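Local coordinates for protein ribonucleoside-diphosphate reductase small chain 2 (PDB 1JK0) that serves as a small subunit of ribonucleotide reductase, supplying deoxyribonucleotides for DNA synthesis and supporting the folding of its partner small subunit and assembly with the large subunits, at residues B[115-120]-B[180-185]; B[121-126]-B[221-226]; B[285-288]-B[292-295]. All coordinates share one frame; numbering follows the deposited sequence.

Interaction 1. Residues B[115-120]-B[180-185]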
loop_
_atom_site.group_PDB
_atom_site.type_symbol
_atom_site.label_atom_id
_atom_site.label_comp_id
_atom_site.label_asym_id
_atom_site.label_seq_id
_atom_site.Cartn_x
_atom_site.Cartn_y
_atom_site.Cartn_z
ATOM N N SER B 115 3.760 -5.422 6.331
ATOM C CA SER B 115 3.605 -4.046 6.774
ATOM C C SER B 115 4.963 -3.354 6.690
ATOM O O SER B 115 5.067 -2.208 6.232
ATOM C CB SER B 115 3.084 -4.001 8.207
ATOM O OG SER B 115 1.821 -4.636 8.271
ATOM N N PHE B 116 6.009 -4.056 7.117
ATOM C CA PHE B 116 7.340 -3.469 7.084
ATOM C C PHE B 116 7.721 -3.138 5.639
ATOM O O PHE B 116 8.236 -2.054 5.358
ATOM C CB PHE B 116 8.381 -4.416 7.706
ATOM C CG PHE B 116 9.782 -3.854 7.712
ATOM C CD1 PHE B 116 10.501 -3.718 6.530
ATOM C CD2 PHE B 116 10.345 -3.381 8.888
ATOM C CE1 PHE B 116 11.756 -3.113 6.522
ATOM C CE2 PHE B 116 11.592 -2.773 8.891
ATOM C CZ PHE B 116 12.300 -2.637 7.704
ATOM N N TYR B 117 7.451 -4.076 4.733
ATOM C CA TYR B 117 7.768 -3.901 3.320
ATOM C C TYR B 117 6.986 -2.780 2.657
ATOM O O TYR B 117 7.550 -1.995 1.888
ATOM C CB TYR B 117 7.548 -5.217 2.558
ATOM C CG TYR B 117 8.729 -6.156 2.681
ATOM C CD1 TYR B 117 10.036 -5.654 2.631
ATOM C CD2 TYR B 117 8.552 -7.528 2.838
ATOM C CE1 TYR B 117 11.127 -6.484 2.735
ATOM C CE2 TYR B 117 9.655 -8.377 2.940
ATOM C CZ TYR B 117 10.941 -7.849 2.886
ATOM O OH TYR B 117 12.059 -8.665 2.950
ATOM N N GLY B 118 5.690 -2.709 2.948
ATOM C CA GLY B 118 4.871 -1.661 2.378
ATOM C C GLY B 118 5.399 -0.297 2.797
ATOM O O GLY B 118 5.268 0.696 2.062
ATOM N N PHE B 119 6.008 -0.250 3.979
ATOM C CA PHE B 119 6.540 0.994 4.505
ATOM C C PHE B 119 7.830 1.335 3.805
ATOM O O PHE B 119 8.087 2.493 3.458
ATOM C CB PHE B 119 6.820 0.871 5.991
ATOM C CG PHE B 119 6.853 2.178 6.700
ATOM C CD1 PHE B 119 5.674 2.818 7.028
ATOM C CD2 PHE B 119 8.052 2.784 7.011
ATOM C CE1 PHE B 119 5.684 4.054 7.669
ATOM C CE2 PHE B 119 8.072 4.026 7.657
ATOM C CZ PHE B 119 6.883 4.659 7.981
ATOM N N GLN B 120 8.656 0.318 3.614
ATOM C CA GLN B 120 9.926 0.511 2.950
ATOM C C GLN B 120 9.740 1.064 1.542
ATOM O O GLN B 120 10.318 2.094 1.225
ATOM C CB GLN B 120 10.709 -0.796 2.922
ATOM C CG GLN B 120 12.014 -0.699 2.210
ATOM C CD GLN B 120 12.735 -2.006 2.200
ATOM O OE1 GLN B 120 13.672 -2.199 1.435
ATOM N NE2 GLN B 120 12.310 -2.925 3.059
ATOM N N VAL B 180 20.297 -12.773 1.576
ATOM C CA VAL B 180 21.663 -12.268 1.730
ATOM C C VAL B 180 22.022 -11.288 0.598
ATOM O O VAL B 180 22.613 -10.235 0.838
ATOM C CB VAL B 180 22.684 -13.430 1.768
ATOM C CG1 VAL B 180 24.082 -12.881 1.985
ATOM C CG2 VAL B 180 22.327 -14.401 2.887
ATOM N N ALA B 181 21.652 -11.630 -0.631
ATOM C CA ALA B 181 21.923 -10.755 -1.770
ATOM C C ALA B 181 21.205 -9.427 -1.576
ATOM O O ALA B 181 21.792 -8.354 -1.742
ATOM C CB ALA B 181 21.449 -11.406 -3.058
ATOM N N PHE B 182 19.927 -9.510 -1.229
ATOM C CA PHE B 182 19.112 -8.324 -1.017
ATOM C C PHE B 182 19.797 -7.361 -0.041
ATOM O O PHE B 182 19.843 -6.155 -0.285
ATOM C CB PHE B 182 17.728 -8.725 -0.488
ATOM C CG PHE B 182 16.716 -7.620 -0.549
ATOM C CD1 PHE B 182 15.773 -7.468 0.460
ATOM C CD2 PHE B 182 16.697 -6.728 -1.627
ATOM C CE1 PHE B 182 14.824 -6.442 0.401
ATOM C CE2 PHE B 182 15.752 -5.701 -1.696
ATOM C CZ PHE B 182 14.814 -5.558 -0.680
ATOM N N ALA B 183 20.341 -7.897 1.050
ATOM C CA ALA B 183 21.028 -7.071 2.043
ATOM C C ALA B 183 22.284 -6.431 1.463
ATOM O O ALA B 183 22.638 -5.303 1.814
ATOM C CB ALA B 183 21.392 -7.899 3.264
ATOM N N ALA B 184 22.969 -7.177 0.598
ATOM C CA ALA B 184 24.167 -6.676 -0.059
ATOM C C ALA B 184 23.716 -5.448 -0.818
ATOM O O ALA B 184 24.264 -4.366 -0.645
ATOM C CB ALA B 184 24.714 -7.717 -1.031
ATOM N N LYS B 185 22.687 -5.633 -1.641
ATOM C CA LYS B 185 22.128 -4.551 -2.447
ATOM C C LYS B 185 21.563 -3.394 -1.630
ATOM O O LYS B 185 21.392 -2.279 -2.139
ATOM C CB LYS B 185 21.002 -5.057 -3.352
ATOM C CG LYS B 185 20.455 -3.922 -4.196
ATOM C CD LYS B 185 19.130 -4.204 -4.847
ATOM C CE LYS B 185 18.574 -2.915 -5.425
ATOM N NZ LYS B 185 18.526 -1.833 -4.387
#
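F182 meets Y117 and Q120 in the interior of the ferritin-like helical bundle, where segments 115-120 and 180-185 of helices 111-138 and 175-188 are too far apart for their backbones to touch; the closest CA pair, Y117 and F182, is 12.9 Å apart. Side chains alone span the gap. The benzyl group of F182 points toward 115-120, its CG anti to the backbone N (chi1 -166°), while Q120 comes the opposite way as a fully extended chain. The amide plane of Q120 lies 19° from that of the F182 ring. Y117 leaves its helix more obliquely, and its ring end approaches the phenyl group with CE1 4.4 Å from CE1 of F182.

The contact is buried but thin: no hydrogen bond crosses it, and only 87 Å² is shared. Other helices cover the trio: F104 of helix 101-107 stacks on F182, and F226 of helix 207-232 meets Y117 edge-to-face. On the looser side, NZ of the partly exposed K185 stays 7.6 Å from OE1 of Q120, too far for contact. Within helix 111-138, NE2 of Q120 lies in the plane of the F116 ring at its edge, while OE1 of Q120 approaches CZ of F182 at 4.1 Å.

Interaction 2. Residues B[121-126]-B[221-226]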
loop_
_atom_site.group_PDB
_atom_site.type_symbol
_atom_site.label_atom_id
_atom_site.label_comp_id
_atom_site.label_asym_id
_atom_site.label_seq_id
_atom_site.Cartn_x
_atom_site.Cartn_y
_atom_site.Cartn_z
ATOM N N ILE B 121 8.934 0.428 0.693
ATOM C CA ILE B 121 8.780 1.001 -0.645
ATOM C C ILE B 121 8.168 2.386 -0.536
ATOM O O ILE B 121 8.467 3.252 -1.353
ATOM C CB ILE B 121 7.889 0.174 -1.653
ATOM C CG1 ILE B 121 6.435 0.605 -1.536
ATOM C CG2 ILE B 121 8.076 -1.326 -1.458
ATOM C CD1 ILE B 121 5.534 0.049 -2.644
ATOM N N MET B 122 7.314 2.604 0.458
ATOM C CA MET B 122 6.694 3.920 0.620
ATOM C C MET B 122 7.757 5.004 0.850
ATOM O O MET B 122 7.709 6.077 0.246
ATOM C CB MET B 122 5.693 3.903 1.779
ATOM C CG MET B 122 5.054 5.257 2.100
ATOM S SD MET B 122 6.151 6.366 3.027
ATOM C CE MET B 122 5.981 5.690 4.700
ATOM N N MET B 123 8.713 4.710 1.731
ATOM C CA MET B 123 9.809 5.628 2.040
ATOM C C MET B 123 10.765 5.821 0.858
ATOM O O MET B 123 11.367 6.882 0.707
ATOM C CB MET B 123 10.612 5.109 3.246
ATOM C CG MET B 123 9.934 5.276 4.594
ATOM S SD MET B 123 9.353 6.974 4.918
ATOM C CE MET B 123 10.876 7.866 5.151
ATOM N N GLU B 124 10.917 4.787 0.031
ATOM C CA GLU B 124 11.812 4.853 -1.119
ATOM C C GLU B 124 11.401 5.938 -2.078
ATOM O O GLU B 124 12.255 6.562 -2.706
ATOM C CB GLU B 124 11.848 3.522 -1.863
ATOM C CG GLU B 124 12.845 2.523 -1.314
ATOM C CD GLU B 124 14.244 3.101 -1.231
ATOM O OE1 GLU B 124 14.566 3.993 -2.048
ATOM O OE2 GLU B 124 15.029 2.657 -0.367
ATOM N N ASN B 125 10.091 6.156 -2.195
ATOM C CA ASN B 125 9.569 7.183 -3.078
ATOM C C ASN B 125 9.877 8.569 -2.555
ATOM O O ASN B 125 10.057 9.498 -3.338
ATOM C CB ASN B 125 8.070 7.008 -3.277
ATOM C CG ASN B 125 7.754 5.785 -4.102
ATOM O OD1 ASN B 125 8.544 5.417 -4.984
ATOM N ND2 ASN B 125 6.608 5.148 -3.843
ATOM N N ILE B 126 9.939 8.709 -1.235
ATOM C CA ILE B 126 10.260 9.991 -0.630
ATOM C C ILE B 126 11.753 10.263 -0.894
ATOM O O ILE B 126 12.151 11.410 -1.157
ATOM C CB ILE B 126 9.968 9.964 0.884
ATOM C CG1 ILE B 126 8.448 9.880 1.108
ATOM C CG2 ILE B 126 10.552 11.209 1.571
ATOM C CD1 ILE B 126 8.014 9.669 2.560
ATOM N N GLY B 221 19.931 1.278 6.583
ATOM C CA GLY B 221 20.535 0.354 7.513
ATOM C C GLY B 221 19.471 -0.576 8.039
ATOM O O GLY B 221 19.658 -1.797 8.040
ATOM N N ALA B 222 18.350 0.001 8.485
ATOM C CA ALA B 222 17.232 -0.781 9.011
ATOM C C ALA B 222 16.713 -1.733 7.947
ATOM O O ALA B 222 16.513 -2.910 8.219
ATOM C CB ALA B 222 16.111 0.125 9.466
ATOM N N TYR B 223 16.491 -1.237 6.732
ATOM C CA TYR B 223 15.996 -2.118 5.677
ATOM C C TYR B 223 16.972 -3.283 5.451
ATOM O O TYR B 223 16.548 -4.373 5.058
ATOM C CB TYR B 223 15.776 -1.355 4.356
ATOM C CG TYR B 223 14.850 -0.158 4.436
ATOM C CD1 TYR B 223 15.000 0.907 3.552
ATOM C CD2 TYR B 223 13.852 -0.066 5.403
ATOM C CE1 TYR B 223 14.195 2.030 3.629
ATOM C CE2 TYR B 223 13.036 1.054 5.485
ATOM C CZ TYR B 223 13.219 2.099 4.598
ATOM O OH TYR B 223 12.462 3.241 4.683
ATOM N N THR B 224 18.269 -3.070 5.691
ATOM C CA THR B 224 19.237 -4.154 5.499
ATOM C C THR B 224 19.104 -5.125 6.664
ATOM O O THR B 224 19.045 -6.340 6.470
ATOM C CB THR B 224 20.707 -3.640 5.415
ATOM O OG1 THR B 224 20.846 -2.723 4.321
ATOM C CG2 THR B 224 21.665 -4.810 5.165
ATOM N N ASP B 225 19.041 -4.579 7.875
ATOM C CA ASP B 225 18.871 -5.394 9.074
ATOM C C ASP B 225 17.659 -6.287 8.956
ATOM O O ASP B 225 17.708 -7.454 9.312
ATOM C CB ASP B 225 18.669 -4.530 10.311
ATOM C CG ASP B 225 19.918 -4.386 11.130
ATOM O OD1 ASP B 225 20.718 -5.351 11.151
ATOM O OD2 ASP B 225 20.089 -3.319 11.768
ATOM N N PHE B 226 16.556 -5.728 8.474
ATOM C CA PHE B 226 15.336 -6.504 8.361
ATOM C C PHE B 226 15.600 -7.815 7.647
ATOM O O PHE B 226 15.015 -8.841 7.997
ATOM C CB PHE B 226 14.231 -5.729 7.633
ATOM C CG PHE B 226 12.899 -6.409 7.685
ATOM C CD1 PHE B 226 12.261 -6.619 8.904
ATOM C CD2 PHE B 226 12.309 -6.903 6.531
ATOM C CE1 PHE B 226 11.060 -7.318 8.977
ATOM C CE2 PHE B 226 11.110 -7.604 6.588
ATOM C CZ PHE B 226 10.485 -7.811 7.822
#
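Y223 meets M123 and E124 in a buried side-chain contact between two long helices of the ferritin-like bundle, 111-138 and 207-232. No hydrogen bond joins the two segments, and a little more than half of the 114 Å² they bury comes from the tyrosine, whose ring spans the gap between the helices.

The M123 side chain crosses the tyrosine at about a right angle. Its CB sits near the ring plane at the phenol edge, with CB of M123 4.2 Å from CZ of Y223. Bends at chi2 and chi3 then carry the thioether away from the tyrosine; F56 and W57 also touch M123.

E124 runs past the tyrosine in the opposite direction. With CG beside the backbone N (chi1 -86°) and a further bend at chi2, the carboxylate turns back toward 221-226, and OE2 of E124 comes to 4.1 Å from CE1 of Y223. The carboxylate is inclined 61° to the ring, so the two flat groups do not stack. Its strong partner lies just outside the segment: R220, one turn before Y223, whose NE forms a salt bridge with OE2 of E124.

On another side of helix 111-138, M122, N125 and I126 pack on the neighbouring protein chain. The E124 side chain lies about 6 Å from that of Y131, the predicted active-site residue. Paired helices of this kind enclose the diiron site in iron-binding small chains of the family; here E124, with R220 as its partner, and the ring of Y223 occupy what is probably the corresponding region.

Interaction 3. Residues B[285-288]-B[292-295]; sequences LLQG and EKYY
L286 and Q287, at the C-terminal end of helix 277-288, touch E292 and K293 where the chain turns back in a loop after this helix, on the outside of the ferritin-like bundle. The first shell has two unlike components. On the inner side the L286 side chain points toward the returning loop, its CG 3.8 Å from the carbonyl O of E292 in a van der Waals contact. On the outer side, K293 NZ donates a weak hydrogen bond to Q287 OE1, at 3.4 Å. Q287 reaches this position as an extended chain with CG anti to the backbone N (chi1 -176°). K293 starts out away from the helix, but bends at chi3 and chi4 bring its ammonium alongside the amide. The weak bond thus lies between two exposed side chains.

The next shell comprises contacts with helices 240-258 and 277-288. I243 and I247 of helix 240-258 pack against L286, giving the leucine its buried setting. One turn back along helix 277-288, D283 accepts a hydrogen bond through OD1 from the backbone N of Y295, and its side chain also touches K293. Y295 packs on E279 and A282 of the same helix and on V251. Y294 and Y295, the last two modelled residues, meet each other: CD2 of Y294 lies 3.5 Å above the centre of the Y295 ring.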
loop_
_atom_site.group_PDB
_atom_site.type_symbol
_atom_site.label_atom_id
_atom_site.label_comp_id
_atom_site.label_asym_id
_atom_site.label_seq_id
_atom_site.Cartn_x
_atom_site.Cartn_y
_atom_site.Cartn_z
ATOM N N LEU B 285 28.201 -6.891 7.908
ATOM C CA LEU B 285 27.069 -7.589 7.322
ATOM C C LEU B 285 27.379 -9.082 7.289
ATOM O O LEU B 285 26.495 -9.912 7.508
ATOM C CB LEU B 285 26.802 -7.088 5.901
ATOM C CG LEU B 285 25.589 -7.720 5.221
ATOM C CD1 LEU B 285 24.336 -7.307 5.964
ATOM C CD2 LEU B 285 25.515 -7.279 3.779
ATOM N N LEU B 286 28.636 -9.422 7.014
ATOM C CA LEU B 286 29.038 -10.822 6.966
ATOM C C LEU B 286 28.733 -11.447 8.318
ATOM O O LEU B 286 28.231 -12.568 8.404
ATOM C CB LEU B 286 30.535 -10.953 6.659
ATOM C CG LEU B 286 30.914 -11.660 5.349
ATOM C CD1 LEU B 286 30.017 -12.870 5.133
ATOM C CD2 LEU B 286 30.773 -10.709 4.184
ATOM N N GLN B 287 29.040 -10.703 9.374
ATOM C CA GLN B 287 28.796 -11.166 10.727
ATOM C C GLN B 287 27.297 -11.203 10.927
ATOM O O GLN B 287 26.770 -12.051 11.645
ATOM C CB GLN B 287 29.426 -10.202 11.723
ATOM C CG GLN B 287 29.312 -10.635 13.167
ATOM C CD GLN B 287 29.977 -9.645 14.107
ATOM O OE1 GLN B 287 31.133 -9.250 13.896
ATOM N NE2 GLN B 287 29.256 -9.245 15.154
ATOM N N GLY B 288 26.622 -10.266 10.271
ATOM C CA GLY B 288 25.179 -10.171 10.363
ATOM C C GLY B 288 24.483 -11.465 10.011
ATOM O O GLY B 288 23.461 -11.794 10.603
ATOM N N GLU B 292 32.312 -15.311 8.891
ATOM C CA GLU B 292 33.588 -14.769 9.328
ATOM C C GLU B 292 33.922 -13.543 8.497
ATOM O O GLU B 292 33.601 -13.482 7.310
ATOM C CB GLU B 292 34.694 -15.817 9.163
ATOM C CG GLU B 292 35.079 -16.119 7.707
ATOM C CD GLU B 292 34.015 -16.905 6.945
ATOM O OE1 GLU B 292 34.183 -17.075 5.711
ATOM O OE2 GLU B 292 33.029 -17.358 7.578
ATOM N N LYS B 293 34.571 -12.569 9.125
ATOM C CA LYS B 293 34.948 -11.343 8.440
ATOM C C LYS B 293 35.957 -11.670 7.344
ATOM O O LYS B 293 37.096 -12.018 7.635
ATOM C CB LYS B 293 35.567 -10.366 9.434
ATOM C CG LYS B 293 35.129 -10.574 10.869
ATOM C CD LYS B 293 35.486 -9.365 11.706
ATOM C CE LYS B 293 34.718 -8.150 11.217
ATOM N NZ LYS B 293 33.239 -8.348 11.346
ATOM N N TYR B 294 35.543 -11.549 6.088
ATOM C CA TYR B 294 36.418 -11.854 4.962
ATOM C C TYR B 294 37.603 -10.903 4.759
ATOM O O TYR B 294 38.660 -11.319 4.289
ATOM C CB TYR B 294 35.610 -11.901 3.669
ATOM C CG TYR B 294 36.458 -12.231 2.472
ATOM C CD1 TYR B 294 36.873 -13.538 2.234
ATOM C CD2 TYR B 294 36.868 -11.234 1.586
ATOM C CE1 TYR B 294 37.672 -13.849 1.140
ATOM C CE2 TYR B 294 37.673 -11.534 0.489
ATOM C CZ TYR B 294 38.070 -12.845 0.270
ATOM O OH TYR B 294 38.854 -13.160 -0.819
ATOM N N TYR B 295 37.422 -9.628 5.088
ATOM C CA TYR B 295 38.488 -8.642 4.926
ATOM C C TYR B 295 39.181 -8.356 6.260
ATOM O O TYR B 295 39.163 -7.188 6.708
ATOM C CB TYR B 295 37.919 -7.343 4.341
ATOM C CG TYR B 295 37.082 -7.552 3.098
ATOM C CD1 TYR B 295 35.728 -7.871 3.188
ATOM C CD2 TYR B 295 37.647 -7.448 1.828
ATOM C CE1 TYR B 295 34.958 -8.082 2.044
ATOM C CE2 TYR B 295 36.887 -7.656 0.681
ATOM C CZ TYR B 295 35.546 -7.973 0.797
ATOM O OH TYR B 295 34.802 -8.196 -0.336
#

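Read from the N terminus, helix 111-138 supplies the first segments of interactions 1 and 2 in immediate succession. Interaction 1 closes at 180-185 and interaction 2 only at 221-226, so the two long loops cross rather than nest, and one helix is tied to both 175-188 and 207-232. Their centres are about 6 Å apart, and they touch directly, with Q120 packing on Y223 and F116 on F226. Interaction 3 follows in series and closes a tight loop at the end of helix 277-288. Though its centre is about 19 Å from that of interaction 1 and about 22 Å from that of interaction 2, L285 links it to both, packing against A183 and T224.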